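Local coordinates for MW1564 protein (PDB 3NTV) that is a putative caffeoyl-CoA O-methyltransferase that probably transfers a methyl group from S-adenosylmethionine to a caffeoyl-CoA-like acceptor, at residues V52-R57 against A81-S85; I63-R68 against Q88-I92; N70-N74 against S93-H97; V172-L178 against D223-S228. All blocks are in the same frame, centred on the assembly; numbering follows the deposited sequence. Where two conformers were deposited one is given.

Interaction 1: V52-R57 against A81-S85. With SO4 (sulfate ion), chain C.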
loop_
_atom_site.group_PDB
_atom_site.type_symbol
_atom_site.label_atom_id
_atom_site.label_comp_id
_atom_site.label_asym_id
_atom_site.label_seq_id
_atom_site.Cartn_x
_atom_site.Cartn_y
_atom_site.Cartn_z
ATOM N N VAL A 52 9.910 -12.433 -19.837
ATOM C CA VAL A 52 8.733 -12.944 -19.162
ATOM C C VAL A 52 8.324 -11.875 -18.146
ATOM O O VAL A 52 9.134 -11.495 -17.300
ATOM C CB VAL A 52 8.970 -14.331 -18.500
ATOM C CG1 VAL A 52 7.691 -14.845 -17.874
ATOM C CG2 VAL A 52 9.507 -15.350 -19.503
ATOM N N PRO A 53 7.106 -11.327 -18.232
ATOM C CA PRO A 53 6.729 -10.300 -17.249
ATOM C C PRO A 53 6.387 -10.930 -15.897
ATOM O O PRO A 53 5.612 -11.873 -15.866
ATOM C CB PRO A 53 5.500 -9.644 -17.885
ATOM C CG PRO A 53 4.879 -10.722 -18.713
ATOM C CD PRO A 53 5.995 -11.634 -19.160
ATOM N N ILE A 54 7.003 -10.474 -14.809
ATOM C CA ILE A 54 6.616 -10.946 -13.470
ATOM C C ILE A 54 6.201 -9.736 -12.660
ATOM O O ILE A 54 6.613 -8.625 -12.983
ATOM C CB ILE A 54 7.535 -11.937 -12.690
ATOM C CG1 ILE A 54 8.897 -11.328 -12.293
ATOM C CG2 ILE A 54 7.639 -13.309 -13.396
ATOM C CD1 ILE A 54 9.560 -11.967 -11.093
ATOM N N VAL A 55 5.371 -9.948 -11.627
ATOM C CA VAL A 55 4.906 -8.878 -10.741
ATOM C C VAL A 55 6.135 -8.158 -10.138
ATOM O O VAL A 55 7.106 -8.824 -9.775
ATOM C CB VAL A 55 3.981 -9.478 -9.639
ATOM C CG1 VAL A 55 3.505 -8.411 -8.654
ATOM C CG2 VAL A 55 2.787 -10.197 -10.271
ATOM N N ASP A 56 6.083 -6.822 -10.010
ATOM C CA ASP A 56 7.206 -6.101 -9.426
ATOM C C ASP A 56 7.373 -6.392 -7.942
ATOM O O ASP A 56 6.397 -6.668 -7.234
ATOM C CB ASP A 56 7.126 -4.611 -9.707
ATOM C CG ASP A 56 7.333 -4.301 -11.177
ATOM O OD1 ASP A 56 8.455 -4.529 -11.679
ATOM O OD2 ASP A 56 6.359 -3.919 -11.841
ATOM N N ARG A 57 8.624 -6.375 -7.479
ATOM C CA ARG A 57 8.949 -6.700 -6.104
ATOM C C ARG A 57 8.202 -5.898 -5.035
ATOM O O ARG A 57 7.671 -6.493 -4.098
ATOM C CB ARG A 57 10.468 -6.629 -5.866
ATOM C CG ARG A 57 10.871 -7.025 -4.443
ATOM C CD ARG A 57 10.594 -8.508 -4.154
ATOM N NE ARG A 57 10.847 -8.849 -2.755
ATOM C CZ ARG A 57 12.018 -9.248 -2.275
ATOM N NH1 ARG A 57 13.071 -9.355 -3.077
ATOM N NH2 ARG A 57 12.153 -9.516 -0.985
ATOM N N ALA A 81 2.680 -15.490 -15.518
ATOM C CA ALA A 81 3.760 -15.672 -16.446
ATOM C C ALA A 81 4.447 -17.007 -16.112
ATOM O O ALA A 81 4.503 -17.889 -16.970
ATOM C CB ALA A 81 4.721 -14.524 -16.333
ATOM N N ILE A 82 4.922 -17.185 -14.867
ATOM C CA ILE A 82 5.622 -18.414 -14.482
ATOM C C ILE A 82 5.171 -19.007 -13.126
ATOM O O ILE A 82 5.866 -19.876 -12.601
ATOM C CB ILE A 82 7.167 -18.177 -14.496
ATOM C CG1 ILE A 82 7.612 -17.119 -13.437
ATOM C CG2 ILE A 82 7.689 -17.881 -15.905
ATOM C CD1 ILE A 82 9.157 -16.881 -13.269
ATOM N N GLY A 83 4.065 -18.516 -12.567
ATOM C CA GLY A 83 3.580 -18.971 -11.260
ATOM C C GLY A 83 4.284 -18.281 -10.102
ATOM O O GLY A 83 4.128 -18.673 -8.946
ATOM N N TYR A 84 5.062 -17.228 -10.399
ATOM C CA TYR A 84 5.827 -16.523 -9.376
ATOM C C TYR A 84 4.932 -15.915 -8.291
ATOM O O TYR A 84 5.147 -16.176 -7.103
ATOM C CB TYR A 84 6.742 -15.485 -10.050
ATOM C CG TYR A 84 7.404 -14.524 -9.100
ATOM C CD1 TYR A 84 8.605 -14.844 -8.478
ATOM C CD2 TYR A 84 6.860 -13.264 -8.863
ATOM C CE1 TYR A 84 9.233 -13.943 -7.616
ATOM C CE2 TYR A 84 7.472 -12.360 -8.005
ATOM C CZ TYR A 84 8.661 -12.703 -7.381
ATOM O OH TYR A 84 9.272 -11.785 -6.563
ATOM N N SER A 85 3.902 -15.139 -8.676
ATOM C CA SER A 85 3.068 -14.552 -7.629
ATOM C C SER A 85 2.300 -15.603 -6.850
ATOM O O SER A 85 2.191 -15.463 -5.628
ATOM C CB SER A 85 2.122 -13.487 -8.181
ATOM O OG SER A 85 1.263 -14.093 -9.128
HETATM S S SO4 C . 3.778 -14.067 -12.144
HETATM O O1 SO4 C . 2.855 -14.602 -11.115
HETATM O O2 SO4 C . 4.633 -15.160 -12.582
HETATM O O3 SO4 C . 2.975 -13.565 -13.289
HETATM O O4 SO4 C . 4.489 -12.917 -11.555
#
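I54 lays its terminal methyl over the ring of Y84, while backbone N-H groups from both segments close round a sulfate ion. The site is the glycine-rich loop of a Rossmann-fold methyltransferase, the turn between strand 74-78 and helix 84-90.

The apolar evidence centres on a CH-pi contact. I54 CD1 stands 3.6 Å from the centroid of the Y84 ring and only 7° off its normal. With chi1 at 66°, I54 CG1 fits between the backbone N and the carbonyl carbon, and the two side chains meet at about a right angle. The other branch, I54 CG2, packs 3.8 Å from I82 CG1. Further along, V52 CG1 lies 3.6 Å from I82 CG2. The far end of Y84 is polar: its OH is bonded to E41 and R44.

Hydrogen bonding runs through the anion and gives each sulfate oxygen a donor. V55 N reaches O4 at 3.1 Å, the one such bond from the 52-57 side. O2 is gripped twice, by I82 N in a nearly straight bond (172°) and by Y84 N at 3.0 Å. A81 N serves O3. Because Y84 and S85 open a helix, its amino end would probably favour negative charge here. The sulfate, probably from the crystallisation liquor, may mark the place where relatives hold the carboxylate of the cofactor's methionine part.

O1 takes S85 N at 2.7 Å; S85 OG is 2.6 Å from O1 too, but E77 competes for its proton.

Interaction 2: I63-R68 against Q88-I92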
loop_
_atom_site.group_PDB
_atom_site.type_symbol
_atom_site.label_atom_id
_atom_site.label_comp_id
_atom_site.label_asym_id
_atom_site.label_seq_id
_atom_site.Cartn_x
_atom_site.Cartn_y
_atom_site.Cartn_z
ATOM N N ILE A 63 1.279 -6.677 -1.462
ATOM C CA ILE A 63 0.149 -7.636 -1.539
ATOM C C ILE A 63 0.311 -8.725 -0.472
ATOM O O ILE A 63 -0.664 -9.093 0.179
ATOM C CB ILE A 63 0.004 -8.226 -2.959
ATOM C CG1 ILE A 63 -0.342 -7.112 -3.997
ATOM C CG2 ILE A 63 -1.111 -9.287 -2.958
ATOM C CD1 ILE A 63 -0.134 -7.589 -5.466
ATOM N N LYS A 64 1.556 -9.202 -0.249
ATOM C CA LYS A 64 1.841 -10.196 0.790
ATOM C C LYS A 64 1.433 -9.614 2.161
ATOM O O LYS A 64 0.869 -10.326 2.975
ATOM C CB LYS A 64 3.321 -10.576 0.764
ATOM C CG LYS A 64 3.676 -11.367 -0.502
ATOM C CD LYS A 64 5.115 -11.848 -0.513
ATOM C CE LYS A 64 5.393 -13.013 0.412
ATOM N NZ LYS A 64 6.813 -13.459 0.243
ATOM N N GLN A 65 1.701 -8.306 2.403
ATOM C CA GLN A 65 1.327 -7.650 3.647
ATOM C C GLN A 65 -0.208 -7.589 3.783
ATOM O O GLN A 65 -0.737 -7.789 4.866
ATOM C CB GLN A 65 1.963 -6.244 3.709
ATOM C CG GLN A 65 2.020 -5.653 5.103
ATOM C CD GLN A 65 3.276 -6.022 5.872
ATOM O OE1 GLN A 65 4.038 -5.157 6.303
ATOM N NE2 GLN A 65 3.509 -7.304 6.100
ATOM N N LEU A 66 -0.916 -7.334 2.665
ATOM C CA LEU A 66 -2.387 -7.273 2.670
ATOM C C LEU A 66 -2.955 -8.657 3.002
ATOM O O LEU A 66 -3.926 -8.751 3.742
ATOM C CB LEU A 66 -2.906 -6.788 1.301
ATOM C CG LEU A 66 -2.483 -5.366 0.886
ATOM C CD1 LEU A 66 -2.988 -5.021 -0.506
ATOM C CD2 LEU A 66 -2.959 -4.359 1.860
ATOM N N ILE A 67 -2.330 -9.729 2.483
ATOM C CA ILE A 67 -2.738 -11.105 2.767
ATOM C C ILE A 67 -2.610 -11.357 4.286
ATOM O O ILE A 67 -3.532 -11.868 4.909
ATOM C CB ILE A 67 -1.886 -12.092 1.921
ATOM C CG1 ILE A 67 -2.363 -12.094 0.466
ATOM C CG2 ILE A 67 -1.913 -13.532 2.508
ATOM C CD1 ILE A 67 -1.324 -12.648 -0.523
ATOM N N ARG A 68 -1.483 -10.945 4.877
ATOM C CA ARG A 68 -1.260 -11.094 6.318
ATOM C C ARG A 68 -2.303 -10.337 7.155
ATOM O O ARG A 68 -2.896 -10.928 8.054
ATOM C CB ARG A 68 0.143 -10.606 6.692
ATOM C CG ARG A 68 1.261 -11.466 6.103
ATOM C CD ARG A 68 2.619 -11.002 6.618
ATOM N NE ARG A 68 3.697 -11.667 5.894
ATOM C CZ ARG A 68 4.411 -11.135 4.907
ATOM N NH1 ARG A 68 4.254 -9.855 4.573
ATOM N NH2 ARG A 68 5.318 -11.863 4.275
ATOM N N GLN A 88 4.616 -17.127 -4.341
ATOM C CA GLN A 88 4.940 -16.144 -3.312
ATOM C C GLN A 88 3.786 -16.021 -2.314
ATOM O O GLN A 88 4.017 -16.001 -1.114
ATOM C CB GLN A 88 5.296 -14.785 -3.946
ATOM C CG GLN A 88 6.680 -14.779 -4.601
ATOM C CD GLN A 88 7.816 -14.607 -3.611
ATOM O OE1 GLN A 88 7.650 -14.751 -2.412
ATOM N NE2 GLN A 88 9.004 -14.268 -4.097
ATOM N N PHE A 89 2.538 -16.020 -2.804
ATOM C CA PHE A 89 1.384 -15.937 -1.899
ATOM C C PHE A 89 1.242 -17.229 -1.084
ATOM O O PHE A 89 1.006 -17.161 0.121
ATOM C CB PHE A 89 0.084 -15.673 -2.678
ATOM C CG PHE A 89 0.055 -14.416 -3.531
ATOM C CD1 PHE A 89 0.809 -13.302 -3.186
ATOM C CD2 PHE A 89 -0.765 -14.336 -4.650
ATOM C CE1 PHE A 89 0.748 -12.128 -3.951
ATOM C CE2 PHE A 89 -0.809 -13.170 -5.419
ATOM C CZ PHE A 89 -0.046 -12.081 -5.063
ATOM N N ALA A 90 1.370 -18.398 -1.743
ATOM C CA ALA A 90 1.244 -19.685 -1.053
ATOM C C ALA A 90 2.345 -19.869 -0.002
ATOM O O ALA A 90 2.109 -20.527 1.013
ATOM C CB ALA A 90 1.296 -20.823 -2.060
ATOM N N SER A 91 3.526 -19.230 -0.220
ATOM C CA SER A 91 4.647 -19.340 0.722
ATOM C C SER A 91 4.383 -18.707 2.073
ATOM O O SER A 91 5.103 -18.994 3.039
ATOM C CB SER A 91 5.941 -18.811 0.104
ATOM O OG SER A 91 5.951 -17.390 0.121
ATOM N N ILE A 92 3.383 -17.799 2.155
ATOM C CA ILE A 92 3.079 -17.115 3.409
ATOM C C ILE A 92 2.560 -18.047 4.522
ATOM O O ILE A 92 2.930 -17.898 5.704
ATOM C CB ILE A 92 2.122 -15.920 3.154
ATOM C CG1 ILE A 92 2.743 -14.910 2.190
ATOM C CG2 ILE A 92 1.666 -15.257 4.489
ATOM C CD1 ILE A 92 1.668 -13.904 1.596
HETATM O O HOH W 1 6.828 -15.541 2.139
#
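I67 and I63 meet the F89 ring at the buried centre, where helix 57-70 packs on helix 84-90 of the Rossmann-type alpha/beta fold. I67 CD1 comes 3.5 Å from F89 CD1, its side chain crossing that of F89 at about a right angle. One turn earlier, I63 CG2 approaches F89 CE1 equally closely. Both isoleucines arrive obliquely to the ring. Beneath them lies the central sheet: I67 and F89 share I75 of strand 74-78, and I63 touches strand 143-149.

Outward from this core, I92 fills the next layer. Its CD1 rests 3.7 Å from I67 CG2 and also near K64 CB, and its CG1 meets K64 CE. R68 brushes I92 CG2 with its CG, 4.1 Å away, and its guanidinium group passes obliquely beside that methyl; R68 also packs against T215 of the second subunit.

The polar edge is carried by K64. Its chain leaves the helix with CG anti to the carbonyl carbon and bends at chi3 (74°), which takes the aliphatic part past I92 and NZ to the second segment. There NZ donates to Q88 OE1 at 3.1 Å, tilted 33° from the carbonyl plane; S38 is a second partner of that oxygen. Water 1 adds a bridge, accepting from K64 NZ at 2.8 Å and donating to S91 OG at 2.9 Å. The hydroxyl's own proton turns back to the chain: S91 OG donates to Q88 O over 2.7 Å.

Interaction 3: N70-N74 against S93-H97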
loop_
_atom_site.group_PDB
_atom_site.type_symbol
_atom_site.label_atom_id
_atom_site.label_comp_id
_atom_site.label_asym_id
_atom_site.label_seq_id
_atom_site.Cartn_x
_atom_site.Cartn_y
_atom_site.Cartn_z
ATOM N N ASN A 70 -5.324 -9.180 6.358
ATOM C CA ASN A 70 -6.700 -9.624 6.152
ATOM C C ASN A 70 -6.917 -11.116 6.377
ATOM O O ASN A 70 -8.053 -11.577 6.176
ATOM C CB ASN A 70 -7.144 -9.282 4.744
ATOM C CG ASN A 70 -7.334 -7.826 4.549
ATOM O OD1 ASN A 70 -8.363 -7.252 4.904
ATOM N ND2 ASN A 70 -6.313 -7.214 4.010
ATOM N N ASN A 71 -5.845 -11.869 6.772
ATOM C CA ASN A 71 -5.884 -13.323 6.999
ATOM C C ASN A 71 -6.455 -14.005 5.759
ATOM O O ASN A 71 -7.332 -14.876 5.847
ATOM C CB ASN A 71 -6.671 -13.681 8.277
ATOM C CG ASN A 71 -5.967 -13.246 9.535
ATOM O OD1 ASN A 71 -4.917 -13.780 9.906
ATOM N ND2 ASN A 71 -6.527 -12.264 10.216
ATOM N N VAL A 72 -5.969 -13.570 4.584
ATOM C CA VAL A 72 -6.419 -14.122 3.317
ATOM C C VAL A 72 -6.034 -15.582 3.226
ATOM O O VAL A 72 -4.888 -15.947 3.481
ATOM C CB VAL A 72 -5.810 -13.286 2.157
ATOM C CG1 VAL A 72 -5.948 -13.990 0.806
ATOM C CG2 VAL A 72 -6.452 -11.908 2.106
ATOM N N LYS A 73 -7.014 -16.426 2.851
ATOM C CA LYS A 73 -6.785 -17.849 2.705
ATOM C C LYS A 73 -6.974 -18.299 1.260
ATOM O O LYS A 73 -6.212 -19.134 0.801
ATOM C CB LYS A 73 -7.721 -18.665 3.632
ATOM C CG LYS A 73 -7.524 -18.387 5.144
ATOM C CD LYS A 73 -6.099 -18.596 5.610
ATOM C CE LYS A 73 -5.964 -18.256 7.080
ATOM N NZ LYS A 73 -4.543 -18.288 7.515
ATOM N N ASN A 74 -8.011 -17.791 0.565
ATOM C CA ASN A 74 -8.315 -18.237 -0.798
ATOM C C ASN A 74 -8.120 -17.100 -1.754
ATOM O O ASN A 74 -8.789 -16.068 -1.641
ATOM C CB ASN A 74 -9.769 -18.734 -0.879
ATOM C CG ASN A 74 -10.032 -20.052 -0.187
ATOM O OD1 ASN A 74 -9.153 -20.910 -0.036
ATOM N ND2 ASN A 74 -11.299 -20.302 0.103
ATOM N N SER A 93 1.687 -18.997 4.153
ATOM C CA SER A 93 1.074 -19.898 5.109
ATOM C C SER A 93 0.656 -21.184 4.407
ATOM O O SER A 93 0.234 -21.139 3.247
ATOM C CB SER A 93 -0.153 -19.221 5.724
ATOM O OG SER A 93 -0.676 -19.948 6.823
ATOM N N ASP A 94 0.774 -22.333 5.097
ATOM C CA ASP A 94 0.381 -23.618 4.475
ATOM C C ASP A 94 -1.116 -23.722 4.230
ATOM O O ASP A 94 -1.540 -24.592 3.475
ATOM C CB ASP A 94 0.833 -24.824 5.330
ATOM C CG ASP A 94 2.330 -24.969 5.531
ATOM O OD1 ASP A 94 3.100 -24.499 4.658
ATOM O OD2 ASP A 94 2.734 -25.589 6.541
ATOM N N ASP A 95 -1.919 -22.871 4.857
ATOM C CA ASP A 95 -3.370 -22.908 4.637
ATOM C C ASP A 95 -3.852 -21.991 3.495
ATOM O O ASP A 95 -5.064 -21.859 3.271
ATOM C CB ASP A 95 -4.144 -22.656 5.938
ATOM C CG ASP A 95 -3.861 -21.351 6.640
ATOM O OD1 ASP A 95 -3.124 -20.518 6.073
ATOM O OD2 ASP A 95 -4.401 -21.149 7.751
ATOM N N ILE A 96 -2.914 -21.368 2.771
ATOM C CA ILE A 96 -3.313 -20.507 1.643
ATOM C C ILE A 96 -3.519 -21.348 0.408
ATOM O O ILE A 96 -2.719 -22.232 0.111
ATOM C CB ILE A 96 -2.310 -19.355 1.397
ATOM C CG1 ILE A 96 -2.489 -18.301 2.508
ATOM C CG2 ILE A 96 -2.486 -18.690 -0.012
ATOM C CD1 ILE A 96 -1.362 -17.302 2.611
ATOM N N HIS A 97 -4.587 -21.052 -0.314
ATOM C CA HIS A 97 -4.908 -21.686 -1.583
ATOM C C HIS A 97 -4.879 -20.619 -2.660
ATOM O O HIS A 97 -5.485 -19.571 -2.485
ATOM C CB HIS A 97 -6.329 -22.314 -1.543
ATOM C CG HIS A 97 -6.837 -22.638 -2.923
ATOM N ND1 HIS A 97 -6.456 -23.799 -3.570
ATOM C CD2 HIS A 97 -7.539 -21.862 -3.791
ATOM C CE1 HIS A 97 -6.979 -23.723 -4.787
ATOM N NE2 HIS A 97 -7.625 -22.562 -4.970
HETATM O O HOH W 2 -7.425 -22.019 1.892
#
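K73 and D95 meet by a salt bridge beside the point where two neighbouring parallel strands begin, 74-78 and 97-102, the pair joined through helix 84-90 in a beta-alpha-beta crossover. The lysine chain bends at chi2 and runs on extended, obliquely past the carboxylate, with CD within 3.6 Å of D95 OD1 and NZ ending at the carboxylate oxygens. NZ lies 2.9 Å from D95 OD2, on the syn side, with a weaker bond to OD1. With chi1 at 58°, D95 CG sits between its backbone N and carbonyl carbon, and from there the carboxylate reaches both K73 NZ and S93 OG. The serine bond, S93 OG to D95 OD1 at 2.6 Å, comes from well above the carboxylate plane (52°), inside the type I turn S93-I96.

The next pair is set crosswise. The N74 amide and the H97 ring stand 88° apart, and N74 OD1 comes 3.5 Å from H97 CB. Both side chains issue from the same face of the sheet, as partners of a parallel bridge. Each is held at its polar end by another residue, N74 ND2 by V142 O and H97 NE2 by T99 OG1.

On the inner side, I96 turns its CG1 to V72 O at 3.5 Å and packs on I67 of helix 57-70. The strand pairing itself opens with one nearly linear bond, H97 N to K73 O, 2.8 Å long.

Interaction 4: V172-L178 against D223-S228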
loop_
_atom_site.group_PDB
_atom_site.type_symbol
_atom_site.label_atom_id
_atom_site.label_comp_id
_atom_site.label_asym_id
_atom_site.label_seq_id
_atom_site.Cartn_x
_atom_site.Cartn_y
_atom_site.Cartn_z
ATOM N N VAL A 172 -10.139 -6.785 -4.168
ATOM C CA VAL A 172 -9.760 -6.901 -5.576
ATOM C C VAL A 172 -8.480 -6.072 -5.681
ATOM O O VAL A 172 -8.492 -4.859 -5.377
ATOM C CB VAL A 172 -10.791 -6.435 -6.625
ATOM C CG1 VAL A 172 -10.258 -6.693 -8.052
ATOM C CG2 VAL A 172 -12.119 -7.144 -6.427
ATOM N N ILE A 173 -7.385 -6.730 -6.078
ATOM C CA ILE A 173 -6.104 -6.059 -6.285
ATOM C C ILE A 173 -5.899 -5.958 -7.801
ATOM O O ILE A 173 -5.854 -6.986 -8.494
ATOM C CB ILE A 173 -4.928 -6.830 -5.621
ATOM C CG1 ILE A 173 -5.164 -7.072 -4.093
ATOM C CG2 ILE A 173 -3.603 -6.096 -5.893
ATOM C CD1 ILE A 173 -5.518 -5.863 -3.311
ATOM N N THR A 174 -5.826 -4.731 -8.325
ATOM C CA THR A 174 -5.612 -4.553 -9.767
ATOM C C THR A 174 -4.220 -3.999 -10.007
ATOM O O THR A 174 -3.903 -2.884 -9.561
ATOM C CB THR A 174 -6.667 -3.648 -10.447
ATOM O OG1 THR A 174 -7.997 -4.032 -10.086
ATOM C CG2 THR A 174 -6.539 -3.685 -11.963
ATOM N N ASP A 175 -3.407 -4.757 -10.749
ATOM C CA ASP A 175 -2.077 -4.312 -11.142
ATOM C C ASP A 175 -2.152 -3.565 -12.468
ATOM O O ASP A 175 -3.124 -3.716 -13.213
ATOM C CB ASP A 175 -1.115 -5.509 -11.277
ATOM C CG ASP A 175 0.360 -5.153 -11.200
ATOM O OD1 ASP A 175 0.680 -3.978 -10.880
ATOM O OD2 ASP A 175 1.192 -6.027 -11.495
ATOM N N ASN A 176 -1.108 -2.775 -12.761
ATOM C CA ASN A 176 -0.940 -2.105 -14.038
ATOM C C ASN A 176 -1.996 -1.060 -14.354
ATOM O O ASN A 176 -2.328 -0.848 -15.518
ATOM C CB ASN A 176 -0.795 -3.160 -15.148
ATOM C CG ASN A 176 0.086 -2.764 -16.298
ATOM O OD1 ASN A 176 0.889 -1.821 -16.226
ATOM N ND2 ASN A 176 -0.072 -3.482 -17.384
ATOM N N VAL A 177 -2.455 -0.341 -13.322
ATOM C CA VAL A 177 -3.458 0.726 -13.489
ATOM C C VAL A 177 -2.852 2.009 -14.101
ATOM O O VAL A 177 -3.595 2.922 -14.463
ATOM C CB VAL A 177 -4.359 0.972 -12.255
ATOM C CG1 VAL A 177 -5.211 -0.259 -11.950
ATOM C CG2 VAL A 177 -3.537 1.391 -11.041
ATOM N N LEU A 178 -1.517 2.048 -14.263
ATOM C CA LEU A 178 -0.834 3.156 -14.955
ATOM C C LEU A 178 -0.254 2.684 -16.305
ATOM O O LEU A 178 0.478 3.438 -16.941
ATOM C CB LEU A 178 0.296 3.760 -14.079
ATOM C CG LEU A 178 -0.126 4.524 -12.807
ATOM C CD1 LEU A 178 1.091 4.958 -12.029
ATOM C CD2 LEU A 178 -0.960 5.763 -13.135
ATOM N N ASP A 223 4.049 -0.406 -11.713
ATOM C CA ASP A 223 3.149 -0.216 -12.857
ATOM C C ASP A 223 1.813 0.407 -12.486
ATOM O O ASP A 223 0.940 0.508 -13.350
ATOM C CB ASP A 223 2.899 -1.585 -13.505
ATOM C CG ASP A 223 4.127 -2.196 -14.128
ATOM O OD1 ASP A 223 4.907 -1.445 -14.746
ATOM O OD2 ASP A 223 4.305 -3.429 -13.998
ATOM N N GLY A 224 1.645 0.765 -11.214
ATOM C CA GLY A 224 0.391 1.310 -10.705
ATOM C C GLY A 224 -0.427 0.188 -10.078
ATOM O O GLY A 224 -0.516 -0.903 -10.652
ATOM N N LEU A 225 -0.996 0.424 -8.884
ATOM C CA LEU A 225 -1.774 -0.595 -8.187
ATOM C C LEU A 225 -3.057 -0.009 -7.626
ATOM O O LEU A 225 -3.045 1.128 -7.150
ATOM C CB LEU A 225 -0.913 -1.183 -7.031
ATOM C CG LEU A 225 -1.447 -2.466 -6.358
ATOM C CD1 LEU A 225 -1.361 -3.656 -7.306
ATOM C CD2 LEU A 225 -0.660 -2.786 -5.096
ATOM N N ALA A 226 -4.159 -0.737 -7.726
ATOM C CA ALA A 226 -5.400 -0.319 -7.086
ATOM C C ALA A 226 -5.792 -1.396 -6.107
ATOM O O ALA A 226 -5.546 -2.598 -6.352
ATOM C CB ALA A 226 -6.514 -0.081 -8.083
ATOM N N ILE A 227 -6.375 -0.965 -4.986
ATOM C CA ILE A 227 -6.876 -1.852 -3.955
ATOM C C ILE A 227 -8.336 -1.510 -3.770
ATOM O O ILE A 227 -8.650 -0.346 -3.453
ATOM C CB ILE A 227 -6.108 -1.703 -2.627
ATOM C CG1 ILE A 227 -4.606 -2.038 -2.793
ATOM C CG2 ILE A 227 -6.773 -2.523 -1.485
ATOM C CD1 ILE A 227 -3.777 -1.507 -1.542
ATOM N N SER A 228 -9.209 -2.521 -3.931
ATOM C CA SER A 228 -10.656 -2.355 -3.809
ATOM C C SER A 228 -11.204 -3.272 -2.742
ATOM O O SER A 228 -11.003 -4.477 -2.805
ATOM C CB SER A 228 -11.359 -2.643 -5.139
ATOM O OG SER A 228 -10.869 -1.853 -6.206
HETATM O O HOH W 3 -8.641 -3.030 -7.565
HETATM O O HOH W 4 2.871 -2.799 -10.066
HETATM O O HOH W 5 2.046 -5.126 -14.435
#
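N176 and D223 set their flat ends 58° apart, so the amide and the carboxylate neither stack nor lie coplanar; N176 OD1 instead touches D223 CB at 3.4 Å. That oxygen also accepts from H180 N, and N176 ND2 bonds weakly to D149. The D175 carboxylate reaches the other segment through water 4, which donates to D175 OD1 at 2.6 Å and accepts from D223 N.

Beyond these groups the backbones pair as antiparallel strands, 168° between their directions. V172 with S228 and T174 with A226 are the hydrogen-bonded pairs, two bonds each; A226 N to T174 O measures 2.8 Å. Between them, I173 and I227 lie side by side, and I173 CG2 also packs 3.6 Å from L225 CD1, towards helix 57-70. The opposite face carries V177 CG1, 4.1 Å from A226 CB. Past the strand end, L178 N donates to D223 O at 3.0 Å, holding the two loops together.

Strand 225-230, the lone antiparallel strand slotted between 170-175 and 214-219 in the order 3-2-1-4-5-7-6, is the hallmark of class I methyltransferases. D149, D175 and N176 lie where cation-dependent relatives probably place their metal ligands.

Overall arrangement
All four contacts belong to one Rossmann-like domain. Interactions 1, 2 and 3 interleave along the chain, their later segments following one another through the crossover from strand 74-78 to strand 97-102. Interactions 1 and 2 share helix 84-90, their centres 14 Å apart. The centres of interactions 2 and 3 are 8 Å apart; there I67 O probably bonds to V72 N and I96 packs under helix 84-90. Interaction 4 comes later and lies across the sheet, 21 Å between centres from interaction 3. Helix 57-70 joins the halves: I63 packs on I173, and L66 on both I173 and I227. Interactions 1 and 4 meet where the carboxylates of D56 and D223, like charges, come close, so the presumed cofactor pocket adjoins the loops at the strand ends, while interactions 2 and 4 both touch the second subunit.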